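Local coordinates for beta-1,4-mannanase (Cryptopygus antarcticus, PDB 4OOZ), which hydrolyses internal beta-1,4-mannosidic linkages in mannans, galactomannans and glucomannans, cutting beta-1,4-mannan to oligosaccharides of two to four mannose units, at residues Asn43-Ser48 / Thr340-Ser345; Asp112-Leu117 / Lys168-Leu173. All coordinates share one frame; numbering follows the deposited sequence.

Contact 1 of 2, residues Asn43-Ser48 / Thr340-Ser345; sequences NFAWRS and TWQFNS. With BMA (beta-D-mannopyranose), chain G.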
ATOM      1  N   ASN A  43       3.575  -9.177  -2.260  1.00 34.85           N
ATOM      2  CA  ASN A  43       4.159  -7.995  -2.856  1.00 34.06           C
ATOM      3  C   ASN A  43       4.944  -8.416  -4.088  1.00 33.87           C
ATOM      4  O   ASN A  43       5.851  -9.236  -3.989  1.00 34.47           O
ATOM      5  CB  ASN A  43       5.073  -7.268  -1.870  1.00 34.27           C
ATOM      6  CG  ASN A  43       4.312  -6.379  -0.914  1.00 34.36           C
ATOM      7  OD1 ASN A  43       4.189  -5.175  -1.137  1.00 33.84           O
ATOM      8  ND2 ASN A  43       3.805  -6.964   0.165  1.00 35.16           N
ATOM      9  N   PHE A  44       4.575  -7.904  -5.256  1.00 33.23           N
ATOM     10  CA  PHE A  44       5.521  -7.917  -6.358  1.00 33.05           C
ATOM     11  C   PHE A  44       6.577  -6.946  -5.910  1.00 32.77           C
ATOM     12  O   PHE A  44       7.775  -7.219  -5.957  1.00 33.08           O
ATOM     13  CB  PHE A  44       4.918  -7.454  -7.689  1.00 32.58           C
ATOM     14  CG  PHE A  44       3.932  -8.406  -8.293  1.00 33.04           C
ATOM     15  CD1 PHE A  44       3.655  -9.626  -7.703  1.00 33.77           C
ATOM     16  CD2 PHE A  44       3.288  -8.075  -9.474  1.00 32.91           C
ATOM     17  CE1 PHE A  44       2.741 -10.491  -8.276  1.00 34.33           C
ATOM     18  CE2 PHE A  44       2.378  -8.932 -10.049  1.00 33.52           C
ATOM     19  CZ  PHE A  44       2.101 -10.142  -9.450  1.00 34.22           C
ATOM     20  N   ALA A  45       6.067  -5.812  -5.433  1.00 32.36           N
ATOM     21  CA  ALA A  45       6.807  -4.581  -5.216  1.00 32.05           C
ATOM     22  C   ALA A  45       7.401  -4.086  -6.534  1.00 35.58           C
ATOM     23  O   ALA A  45       7.149  -2.948  -6.922  1.00 35.33           O
ATOM     24  CB  ALA A  45       7.869  -4.765  -4.166  1.00 33.21           C
ATOM     25  N   TRP A  46       8.162  -4.936  -7.224  1.00 31.79           N
ATOM     26  CA  TRP A  46       8.685  -4.595  -8.545  1.00 31.50           C
ATOM     27  C   TRP A  46       9.312  -5.766  -9.296  1.00 40.65           C
ATOM     28  O   TRP A  46       9.604  -6.817  -8.727  1.00 32.69           O
ATOM     29  CB  TRP A  46       9.722  -3.472  -8.437  1.00 31.26           C
ATOM     30  CG  TRP A  46      10.910  -3.801  -7.592  1.00 31.82           C
ATOM     31  CD1 TRP A  46      12.034  -4.471  -7.980  1.00 32.33           C
ATOM     32  CD2 TRP A  46      11.106  -3.453  -6.218  1.00 32.16           C
ATOM     33  NE1 TRP A  46      12.913  -4.570  -6.930  1.00 32.98           N
ATOM     34  CE2 TRP A  46      12.370  -3.946  -5.838  1.00 32.90           C
ATOM     35  CE3 TRP A  46      10.336  -2.770  -5.272  1.00 32.10           C
ATOM     36  CZ2 TRP A  46      12.875  -3.791  -4.549  1.00 33.61           C
ATOM     37  CZ3 TRP A  46      10.839  -2.614  -3.996  1.00 32.78           C
ATOM     38  CH2 TRP A  46      12.096  -3.121  -3.645  1.00 33.54           C
ATOM     39  N   ARG A  47       9.499  -5.557 -10.595  1.00 31.90           N
ATOM     40  CA  ARG A  47      10.360  -6.393 -11.424  1.00 32.52           C
ATOM     41  C   ARG A  47      11.655  -5.629 -11.654  1.00 32.40           C
ATOM     42  O   ARG A  47      12.747  -6.150 -11.435  1.00 33.01           O
ATOM     43  CB  ARG A  47       9.681  -6.737 -12.749  1.00 32.72           C
ATOM     44  CG  ARG A  47      10.626  -7.188 -13.843  1.00 33.36           C
ATOM     45  CD  ARG A  47      11.155  -8.589 -13.612  1.00 34.38           C
ATOM     46  NE  ARG A  47      11.917  -9.069 -14.761  1.00 35.22           N
ATOM     47  CZ  ARG A  47      12.410 -10.299 -14.871  1.00 36.40           C
ATOM     48  NH1 ARG A  47      12.215 -11.184 -13.900  1.00 36.87           N
ATOM     49  NH2 ARG A  47      13.092 -10.649 -15.954  1.00 37.28           N
ATOM     50  N   SER A  48      11.513  -4.382 -12.094  1.00 31.76           N
ATOM     51  CA  SER A  48      12.626  -3.446 -12.186  1.00 31.60           C
ATOM     52  C   SER A  48      12.342  -2.259 -11.275  1.00 31.07           C
ATOM     53  O   SER A  48      11.370  -1.537 -11.482  1.00 30.63           O
ATOM     54  CB  SER A  48      12.831  -2.969 -13.624  1.00 31.55           C
ATOM     55  OG  SER A  48      13.077  -4.057 -14.497  1.00 32.24           O
ATOM     56  N   THR A 340       2.662 -11.296   1.650  1.00 38.07           N
ATOM     57  CA  THR A 340       4.042 -11.717   1.839  1.00 38.69           C
ATOM     58  C   THR A 340       5.016 -10.760   1.182  1.00 37.86           C
ATOM     59  O   THR A 340       4.711 -10.164   0.147  1.00 36.79           O
ATOM     60  CB  THR A 340       4.247 -13.089   1.278  1.00 39.30           C
ATOM     61  OG1 THR A 340       3.408 -13.202   0.125  1.00 38.52           O
ATOM     62  CG2 THR A 340       3.854 -14.130   2.285  1.00 40.66           C
ATOM     63  N   TRP A 341       6.203 -10.616   1.753  1.00 38.50           N
ATOM     64  CA  TRP A 341       7.090  -9.616   1.201  1.00 37.78           C
ATOM     65  C   TRP A 341       7.905 -10.120   0.021  1.00 37.54           C
ATOM     66  O   TRP A 341       8.541 -11.172   0.066  1.00 38.50           O
ATOM     67  CB  TRP A 341       8.032  -9.045   2.245  1.00 38.59           C
ATOM     68  CG  TRP A 341       9.011  -8.139   1.579  1.00 37.95           C
ATOM     69  CD1 TRP A 341      10.353  -8.330   1.465  1.00 38.54           C
ATOM     70  CD2 TRP A 341       8.714  -6.939   0.841  1.00 36.70           C
ATOM     71  NE1 TRP A 341      10.919  -7.310   0.739  1.00 37.69           N
ATOM     72  CE2 TRP A 341       9.935  -6.443   0.347  1.00 36.56           C
ATOM     73  CE3 TRP A 341       7.540  -6.228   0.571  1.00 35.84           C
ATOM     74  CZ2 TRP A 341      10.017  -5.269  -0.398  1.00 35.56           C
ATOM     75  CZ3 TRP A 341       7.625  -5.062  -0.173  1.00 34.92           C
ATOM     76  CH2 TRP A 341       8.856  -4.595  -0.647  1.00 34.78           C
ATOM     77  N   GLN A 342       7.863  -9.286  -1.014  1.00 36.37           N
ATOM     78  CA  GLN A 342       8.391  -9.469  -2.361  1.00 35.91           C
ATOM     79  C   GLN A 342       8.525 -10.849  -2.979  1.00 36.58           C
ATOM     80  O   GLN A 342       9.289 -11.716  -2.553  1.00 37.70           O
ATOM     81  CB  GLN A 342       9.731  -8.756  -2.475  1.00 35.88           C
ATOM     82  CG  GLN A 342       9.556  -7.625  -3.445  1.00 34.69           C
ATOM     83  CD  GLN A 342      10.728  -6.729  -3.612  1.00 34.54           C
ATOM     84  OE1 GLN A 342      11.552  -6.576  -2.718  1.00 36.45           O
ATOM     85  NE2 GLN A 342      10.803  -6.103  -4.772  1.00 36.80           N
ATOM     86  N   PHE A 343       7.786 -10.948  -4.078  1.00 35.97           N
ATOM     87  CA  PHE A 343       7.643 -12.108  -4.940  1.00 36.52           C
ATOM     88  C   PHE A 343       8.841 -12.343  -5.853  1.00 36.83           C
ATOM     89  O   PHE A 343       8.996 -13.430  -6.407  1.00 37.70           O
ATOM     90  CB  PHE A 343       6.372 -11.931  -5.780  1.00 35.87           C
ATOM     91  CG  PHE A 343       5.828 -13.204  -6.366  1.00 36.68           C
ATOM     92  CD1 PHE A 343       5.192 -14.139  -5.564  1.00 37.49           C
ATOM     93  CD2 PHE A 343       5.911 -13.444  -7.728  1.00 36.75           C
ATOM     94  CE1 PHE A 343       4.673 -15.298  -6.105  1.00 38.37           C
ATOM     95  CE2 PHE A 343       5.393 -14.603  -8.278  1.00 37.70           C
ATOM     96  CZ  PHE A 343       4.773 -15.533  -7.465  1.00 38.50           C
ATOM     97  N   ASN A 344       9.683 -11.328  -6.028  1.00 36.25           N
ATOM     98  CA  ASN A 344      10.843 -11.475  -6.906  1.00 36.59           C
ATOM     99  C   ASN A 344      12.023 -12.118  -6.195  1.00 37.83           C
ATOM    100  O   ASN A 344      13.074 -12.328  -6.792  1.00 38.38           O
ATOM    101  CB  ASN A 344      11.261 -10.126  -7.510  1.00 35.55           C
ATOM    102  CG  ASN A 344      11.768  -9.128  -6.479  1.00 35.28           C
ATOM    103  OD1 ASN A 344      12.371  -9.485  -5.466  1.00 36.13           O
ATOM    104  ND2 ASN A 344      11.550  -7.853  -6.764  1.00 34.27           N
ATOM    105  N   SER A 345      11.839 -12.385  -4.906  1.00 38.39           N
ATOM    106  CA  SER A 345      12.790 -13.125  -4.080  1.00 39.89           C
ATOM    107  C   SER A 345      14.074 -12.360  -3.784  1.00 40.10           C
ATOM    108  O   SER A 345      15.103 -12.968  -3.496  1.00 41.48           O
ATOM    109  CB  SER A 345      13.143 -14.461  -4.741  1.00 41.13           C
ATOM    110  OG  SER A 345      12.002 -15.061  -5.325  1.00 40.89           O
TER
HETATM  111  C1  BMA G 405      10.291  -2.130   1.915  1.00 36.66           C
HETATM  112  C2  BMA G 405      10.310  -1.487   3.269  1.00 37.87           C
HETATM  113  C3  BMA G 405      11.713  -1.560   3.824  1.00 39.04           C
HETATM  114  C4  BMA G 405      12.222  -3.007   3.838  1.00 39.58           C
HETATM  115  C5  BMA G 405      11.992  -3.713   2.488  1.00 38.29           C
HETATM  116  C6  BMA G 405      12.188  -5.208   2.606  1.00 39.01           C
HETATM  117  O1  BMA G 405       8.959  -2.084   1.491  1.00 35.85           O
HETATM  118  O2  BMA G 405       9.507  -2.254   4.154  1.00 38.58           O
HETATM  119  O3  BMA G 405      11.775  -1.025   5.144  1.00 41.93           O
HETATM  120  O4  BMA G 405      13.614  -3.021   4.130  1.00 42.06           O
HETATM  121  O5  BMA G 405      10.646  -3.484   2.024  1.00 37.19           O
HETATM  122  O6  BMA G 405      12.867  -5.491   3.823  1.00 40.71           O
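W341 and N43 meet at an angle: the amide of N43 is turned 51° from the indole, and its CG lies 3.6 Å from CE3 of W341. With CG of W341 anti to the backbone N (chi1 174°), the indole is turned back against N43 and A45, with the mannose over one face. Mannose O5 sits there, offset toward the rim, 3.1 Å from CZ2 of W341, while CB of Q342 covers the opposite face; CH2 of W341 also rests against A45 CB. OD1 of N43 is taken by R81, and ND2 of N43 makes a weak bond to T340 O. The backbones run roughly parallel here, with N43 N bonded to T340 O at 2.8 Å and F343 N bonded back to N43 O. The first bond belongs to the parallel pairing of strands 35-45 and 337-340, which closes the (beta/alpha)8 barrel of glycosyl hydrolase family 5, and the second carries it on into the following loop at the catalytic, C-terminal end. W341, the residue after strand 337-340, binds substrate there, close to Y282 and to E312, the probable nucleophile. Further along, CD of Q342 lies over a face of the W46 indole, offset toward the rim. The N344 amide is inclined to that ring, and its ND2 donates to W46 O at 3.0 Å, approaching from above the carbonyl plane; OD1 of N344 accepts from G346. Replacing W46 by an alanine is likely to open a gap beside the side chains of Q342 and N344 and leave W83 and Y49 without their ring partner. On the outer side, the F44 and F343 side chains point the same way, their rings inclined at 40° with centroids 5.9 Å apart, and W68 meets both edge-to-face.

Contact 2 of 2, residues Asp112-Leu117 / Lys168-Leu173; sequences DLSDLL and KSKPSL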
ATOM      1  N   ASP A 112       0.464   1.586 -19.584  1.00 35.02           N
ATOM      2  CA  ASP A 112       1.094   0.418 -18.984  1.00 34.33           C
ATOM      3  C   ASP A 112       0.297  -0.087 -17.792  1.00 34.04           C
ATOM      4  O   ASP A 112      -0.058  -1.272 -17.715  1.00 34.32           O
ATOM      5  CB  ASP A 112       2.518   0.754 -18.549  1.00 33.36           C
ATOM      6  CG  ASP A 112       3.322   1.400 -19.653  1.00 33.66           C
ATOM      7  OD1 ASP A 112       3.039   1.116 -20.836  1.00 34.62           O
ATOM      8  OD2 ASP A 112       4.236   2.189 -19.337  1.00 33.05           O
ATOM      9  N   LEU A 113       0.029   0.824 -16.861  1.00 33.62           N
ATOM     10  CA  LEU A 113      -0.759   0.497 -15.684  1.00 33.47           C
ATOM     11  C   LEU A 113      -2.118  -0.062 -16.082  1.00 34.46           C
ATOM     12  O   LEU A 113      -2.536  -1.096 -15.572  1.00 34.51           O
ATOM     13  CB  LEU A 113      -0.931   1.723 -14.788  1.00 33.22           C
ATOM     14  CG  LEU A 113       0.313   2.158 -14.013  1.00 32.33           C
ATOM     15  CD1 LEU A 113       0.021   3.397 -13.184  1.00 32.40           C
ATOM     16  CD2 LEU A 113       0.813   1.024 -13.133  1.00 31.80           C
ATOM     17  N   SER A 114      -2.789   0.623 -17.004  1.00 35.39           N
ATOM     18  CA  SER A 114      -4.080   0.187 -17.525  1.00 36.61           C
ATOM     19  C   SER A 114      -4.014  -1.241 -18.046  1.00 36.97           C
ATOM     20  O   SER A 114      -4.882  -2.071 -17.747  1.00 37.48           O
ATOM     21  CB  SER A 114      -4.549   1.129 -18.636  1.00 37.76           C
ATOM     22  OG  SER A 114      -5.642   0.586 -19.350  1.00 39.18           O
ATOM     23  N   ASP A 115      -2.971  -1.522 -18.818  1.00 36.82           N
ATOM     24  CA  ASP A 115      -2.758  -2.856 -19.360  1.00 37.32           C
ATOM     25  C   ASP A 115      -2.666  -3.904 -18.247  1.00 36.69           C
ATOM     26  O   ASP A 115      -3.390  -4.918 -18.252  1.00 37.44           O
ATOM     27  CB  ASP A 115      -1.490  -2.874 -20.214  1.00 37.21           C
ATOM     28  CG  ASP A 115      -1.265  -4.202 -20.894  1.00 38.04           C
ATOM     29  OD1 ASP A 115      -1.858  -4.426 -21.968  1.00 39.45           O
ATOM     30  OD2 ASP A 115      -0.489  -5.019 -20.358  1.00 37.45           O
ATOM     31  N   LEU A 116      -1.786  -3.644 -17.285  1.00 35.46           N
ATOM     32  CA  LEU A 116      -1.573  -4.579 -16.187  1.00 34.96           C
ATOM     33  C   LEU A 116      -2.853  -4.802 -15.386  1.00 35.27           C
ATOM     34  O   LEU A 116      -3.123  -5.912 -14.931  1.00 35.53           O
ATOM     35  CB  LEU A 116      -0.464  -4.082 -15.264  1.00 33.81           C
ATOM     36  CG  LEU A 116       0.104  -5.156 -14.339  1.00 33.51           C
ATOM     37  CD1 LEU A 116       0.758  -6.262 -15.153  1.00 34.06           C
ATOM     38  CD2 LEU A 116       1.085  -4.556 -13.354  1.00 32.60           C
ATOM     39  N   LEU A 117      -3.635  -3.738 -15.221  1.00 35.37           N
ATOM     40  CA  LEU A 117      -4.914  -3.825 -14.531  1.00 35.85           C
ATOM     41  C   LEU A 117      -5.867  -4.738 -15.285  1.00 37.10           C
ATOM     42  O   LEU A 117      -6.572  -5.547 -14.678  1.00 37.46           O
ATOM     43  CB  LEU A 117      -5.537  -2.440 -14.365  1.00 36.00           C
ATOM     44  CG  LEU A 117      -4.813  -1.465 -13.437  1.00 35.03           C
ATOM     45  CD1 LEU A 117      -5.543  -0.137 -13.397  1.00 35.53           C
ATOM     46  CD2 LEU A 117      -4.680  -2.046 -12.043  1.00 34.48           C
ATOM     47  N   LYS A 168      -9.798   4.816 -13.053  1.00 40.30           N
ATOM     48  CA  LYS A 168     -10.854   4.659 -12.055  1.00 40.97           C
ATOM     49  C   LYS A 168     -12.022   3.792 -12.518  1.00 42.04           C
ATOM     50  O   LYS A 168     -12.939   3.523 -11.745  1.00 42.67           O
ATOM     51  CB  LYS A 168     -11.388   6.026 -11.627  1.00 42.06           C
ATOM     52  CG  LYS A 168     -12.063   6.817 -12.731  1.00 43.66           C
ATOM     53  CD  LYS A 168     -12.510   8.173 -12.217  1.00 44.84           C
ATOM     54  CE  LYS A 168     -13.154   9.009 -13.306  1.00 46.64           C
ATOM     55  NZ  LYS A 168     -13.500  10.364 -12.802  1.00 47.92           N
ATOM     56  N   SER A 169     -11.999   3.361 -13.773  1.00 42.42           N
ATOM     57  CA  SER A 169     -13.061   2.494 -14.273  1.00 43.61           C
ATOM     58  C   SER A 169     -12.597   1.049 -14.271  1.00 42.67           C
ATOM     59  O   SER A 169     -13.227   0.181 -14.873  1.00 43.57           O
ATOM     60  CB  SER A 169     -13.492   2.903 -15.682  1.00 45.12           C
ATOM     61  OG  SER A 169     -12.521   2.522 -16.643  1.00 44.48           O
ATOM     62  N   LYS A 170     -11.488   0.796 -13.589  1.00 41.05           N
ATOM     63  CA  LYS A 170     -10.892  -0.529 -13.580  1.00 40.22           C
ATOM     64  C   LYS A 170     -11.048  -1.228 -12.243  1.00 39.68           C
ATOM     65  O   LYS A 170     -10.428  -0.831 -11.256  1.00 38.76           O
ATOM     66  CB  LYS A 170      -9.405  -0.451 -13.937  1.00 38.97           C
ATOM     67  CG  LYS A 170      -9.115   0.300 -15.215  1.00 39.46           C
ATOM     68  CD  LYS A 170      -8.494  -0.610 -16.255  1.00 39.44           C
ATOM     69  CE  LYS A 170      -8.442   0.079 -17.607  1.00 40.36           C
ATOM     70  NZ  LYS A 170      -8.301  -0.896 -18.720  1.00 41.05           N
ATOM     71  N   PRO A 171     -11.882  -2.278 -12.207  1.00 40.42           N
ATOM     72  CA  PRO A 171     -11.812  -3.237 -11.105  1.00 39.88           C
ATOM     73  C   PRO A 171     -10.445  -3.906 -11.143  1.00 38.66           C
ATOM     74  O   PRO A 171      -9.767  -3.788 -12.165  1.00 40.25           O
ATOM     75  CB  PRO A 171     -12.938  -4.223 -11.417  1.00 41.13           C
ATOM     76  CG  PRO A 171     -13.845  -3.498 -12.343  1.00 42.49           C
ATOM     77  CD  PRO A 171     -12.964  -2.602 -13.149  1.00 41.98           C
ATOM     78  N   SER A 172     -10.066  -4.584 -10.061  1.00 38.04           N
ATOM     79  CA  SER A 172      -8.711  -5.104  -9.827  1.00 36.97           C
ATOM     80  C   SER A 172      -7.800  -3.978  -9.348  1.00 36.06           C
ATOM     81  O   SER A 172      -6.741  -4.229  -8.775  1.00 35.27           O
ATOM     82  CB  SER A 172      -8.122  -5.789 -11.066  1.00 37.03           C
ATOM     83  OG  SER A 172      -7.764  -4.846 -12.058  1.00 36.94           O
ATOM     84  N   LEU A 173      -8.212  -2.736  -9.576  1.00 36.33           N
ATOM     85  CA  LEU A 173      -7.563  -1.613  -8.922  1.00 35.75           C
ATOM     86  C   LEU A 173      -8.244  -1.404  -7.584  1.00 36.14           C
ATOM     87  O   LEU A 173      -9.144  -0.576  -7.441  1.00 36.92           O
ATOM     88  CB  LEU A 173      -7.621  -0.344  -9.772  1.00 36.03           C
ATOM     89  CG  LEU A 173      -7.049   0.935  -9.148  1.00 35.69           C
ATOM     90  CD1 LEU A 173      -5.769   0.665  -8.367  1.00 34.67           C
ATOM     91  CD2 LEU A 173      -6.801   1.974 -10.229  1.00 35.87           C
TER
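CG of K170 lies anti to its own carbonyl carbon (chi1 -52°), and a bend at chi2 (-117°) then carries the chain across L117 to the hydroxyl of S114, which itself points anti to the S114 backbone N (chi1 168°). The methylenes do the packing: K170 CB lies 3.9 Å from L117 CD1, and K170 CD lies 4.0 Å from L117 CB. Beyond them NZ of K170 donates to S114 OG at 3.1 Å. The same ammonium forms a salt bridge with D118, one helical turn on from S114, so its charge is held between two polar groups of helix 109-122 while the leucine lies under its stem. L117 also crosses L173, methyl against methyl, with L117 CD1 4.0 Å from L173 CD2, and L167 of helix 149-167 packs on both leucines. S172 has a positive phi as the third residue of a type II beta turn spanning K170 to L173, and this turn brings the chain round into strand 173-180; the placing of its hydroxyl, near L117 O, is doubtful. Here the loop after helix 149-167 packs against helix 109-122 before entering parallel strand 173-180, an alpha-to-beta connection at the N-terminal end of the strands of the (beta/alpha)8 barrel, away from the substrate cleft.

In the fold
Both contacts are largely buried and belong to one barrel, but to opposite ends of its strands. Contact 1 joins the first and last strands of the barrel where they run out into the substrate cleft; contact 2 joins a helix of the outer layer to a loop leading into strand 173-180. Their centres lie 19 Å apart, their nearest atoms about 6 Å, and they do not touch. Chemistry follows place: aromatic rings, amides and strand pairing beside bound mannose in contact 1, leucine methyls and a lysine stem with its charged tip in contact 2. Helix 58-74 lies against segments of both contacts.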